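PDB 5G0A: transaminase from Bacillus megaterium, which catalyses S-selective, pyridoxal-5'-phosphate-dependent transfer of amino groups as an omega-transaminase of the class-III aminotransferase family. Local coordinates for the interface of chains A and B. Numbering follows the deposited sequence. Chains: chain A/B, Transaminase.

The interface of chains A and B. Residues chain A 24-25, 59, 148, 164; chain B 86, 326-328.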
loop_
_atom_site.group_PDB
_atom_site.type_symbol
_atom_site.label_atom_id
_atom_site.label_comp_id
_atom_site.label_asym_id
_atom_site.label_seq_id
_atom_site.Cartn_x
_atom_site.Cartn_y
_atom_site.Cartn_z
ATOM N N THR A 24 2.628 -6.535 28.227
ATOM C CA THR A 24 2.400 -7.361 27.035
ATOM C C THR A 24 1.755 -8.683 27.445
ATOM O O THR A 24 2.076 -9.249 28.504
ATOM C CB THR A 24 3.686 -7.631 26.222
ATOM O OG1 THR A 24 4.674 -8.229 27.076
ATOM C CG2 THR A 24 4.227 -6.303 25.571
ATOM N N PHE A 25 0.791 -9.116 26.627
ATOM C CA PHE A 25 0.038 -10.373 26.798
ATOM C C PHE A 25 -0.922 -10.393 27.993
ATOM O O PHE A 25 -1.904 -11.133 27.974
ATOM C CB PHE A 25 0.959 -11.599 26.764
ATOM C CG PHE A 25 1.741 -11.695 25.470
ATOM C CD1 PHE A 25 1.141 -12.208 24.326
ATOM C CD2 PHE A 25 3.040 -11.198 25.396
ATOM C CE1 PHE A 25 1.842 -12.262 23.118
ATOM C CE2 PHE A 25 3.753 -11.234 24.196
ATOM C CZ PHE A 25 3.151 -11.762 23.061
ATOM N N LEU A 59 12.937 -17.958 25.125
ATOM C CA LEU A 59 12.276 -17.932 23.812
ATOM C C LEU A 59 13.088 -18.788 22.837
ATOM O O LEU A 59 13.365 -18.385 21.710
ATOM C CB LEU A 59 12.093 -16.497 23.297
ATOM C CG LEU A 59 11.259 -15.555 24.185
ATOM C CD1 LEU A 59 11.466 -14.104 23.738
ATOM C CD2 LEU A 59 9.784 -15.958 24.122
ATOM N N TYR A 148 6.346 -16.936 11.667
ATOM C CA TYR A 148 6.728 -15.803 12.526
ATOM C C TYR A 148 8.135 -15.368 12.136
ATOM O O TYR A 148 9.070 -16.176 12.180
ATOM C CB TYR A 148 6.678 -16.173 14.016
ATOM C CG TYR A 148 7.016 -14.941 14.855
ATOM C CD1 TYR A 148 6.058 -13.940 15.055
ATOM C CD2 TYR A 148 8.304 -14.741 15.376
ATOM C CE1 TYR A 148 6.363 -12.788 15.759
ATOM C CE2 TYR A 148 8.611 -13.595 16.105
ATOM C CZ TYR A 148 7.635 -12.616 16.281
ATOM O OH TYR A 148 7.919 -11.473 17.005
ATOM N N TYR A 164 0.355 -12.945 17.116
ATOM C CA TYR A 164 1.668 -12.380 17.406
ATOM C C TYR A 164 1.973 -11.214 16.495
ATOM O O TYR A 164 3.124 -11.016 16.098
ATOM C CB TYR A 164 2.761 -13.477 17.329
ATOM C CG TYR A 164 2.831 -14.242 18.624
ATOM C CD1 TYR A 164 3.627 -13.775 19.680
ATOM C CD2 TYR A 164 2.044 -15.377 18.834
ATOM C CE1 TYR A 164 3.663 -14.443 20.887
ATOM C CE2 TYR A 164 2.072 -16.040 20.047
ATOM C CZ TYR A 164 2.876 -15.552 21.071
ATOM O OH TYR A 164 2.915 -16.227 22.270
ATOM N N TRP B 86 13.289 -12.819 29.247
ATOM C CA TRP B 86 12.527 -11.960 28.361
ATOM C C TRP B 86 11.480 -11.168 29.125
ATOM O O TRP B 86 11.374 -11.282 30.358
ATOM C CB TRP B 86 11.929 -12.715 27.169
ATOM C CG TRP B 86 10.764 -13.649 27.409
ATOM C CD1 TRP B 86 10.797 -14.902 27.967
ATOM C CD2 TRP B 86 9.412 -13.424 27.011
ATOM N NE1 TRP B 86 9.553 -15.475 27.934
ATOM C CE2 TRP B 86 8.675 -14.584 27.368
ATOM C CE3 TRP B 86 8.741 -12.349 26.385
ATOM C CZ2 TRP B 86 7.307 -14.713 27.115
ATOM C CZ3 TRP B 86 7.349 -12.470 26.157
ATOM C CH2 TRP B 86 6.656 -13.653 26.535
ATOM N N GLU B 326 -0.285 -8.072 21.983
ATOM C CA GLU B 326 0.340 -9.304 21.483
ATOM C C GLU B 326 1.652 -8.995 20.768
ATOM O O GLU B 326 1.817 -9.297 19.567
ATOM C CB GLU B 326 -0.614 -10.001 20.525
ATOM C CG GLU B 326 -1.877 -10.515 21.233
ATOM C CD GLU B 326 -2.831 -11.202 20.272
ATOM O OE1 GLU B 326 -3.150 -10.598 19.239
ATOM O OE2 GLU B 326 -3.291 -12.330 20.555
ATOM N N SER B 327 2.586 -8.413 21.518
ATOM C CA SER B 327 3.849 -7.973 20.917
ATOM C C SER B 327 5.016 -8.536 21.703
ATOM O O SER B 327 5.090 -8.366 22.934
ATOM C CB SER B 327 3.909 -6.446 20.897
ATOM O OG SER B 327 4.876 -5.966 19.957
ATOM N N VAL B 328 5.921 -9.226 21.003
ATOM C CA VAL B 328 7.114 -9.738 21.676
ATOM C C VAL B 328 8.354 -9.401 20.857
ATOM O O VAL B 328 8.339 -9.426 19.612
ATOM C CB VAL B 328 7.010 -11.267 21.953
ATOM C CG1 VAL B 328 6.772 -12.044 20.660
ATOM C CG2 VAL B 328 8.244 -11.784 22.714
HETATM O O HOH W 1 5.396 -10.075 18.263
HETATM O O HOH W 2 6.521 -9.097 25.182
HETATM O O HOH W 3 10.117 -11.316 18.121
#
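A:Leu59 lays its branched end flat on the indole of B:Trp86, at the centre of a patch that shows how the two-fold interface of chains A and B joins a greasy core to a watered rim. Methyl CD2 of A:Leu59 stands over the middle of the ring system, 3.7 Å from CE2 of B:Trp86, while CD1 reaches back towards CB of the tryptophan; the two side chains cross at about a right angle. The indole is swung between its own backbone N and carbonyl carbon (chi1 72°), which turns a face towards the leucine. With the indole cut back to an alanine, the methyls of A:Leu59 are likely to lose their platform, opening a gap beside them. Next comes B:Val328, whose branches divide the work: CG1 of B:Val328 packs against CD1 of A:Tyr164 at 3.7 Å, and CG2 points towards A:Leu59. Its CB meets the edge of the A:Phe25 ring. CE1 of A:Phe25 lies 3.7 Å from CA of B:Glu326.

At the rim, waters link polar groups of the two chains. One bridges A:Thr24 OG1 and the carbonyl O of B:Ser327, 2.8 Å from each. Another lies 2.9 Å from the backbone N of B:Val328, whose N-H points almost straight at it (168° at H), and also meets the phenol OH of A:Tyr148. A third joins that OH to the carbonyl O of B:Val328.

The chain just after strand 324-325 of B thus reaches A:Tyr148, which lines the pyridoxal-5'-phosphate pocket. Class-III aminotransferases place their active sites at the dimer interface, and this segment probably helps shape its neighbour's pocket.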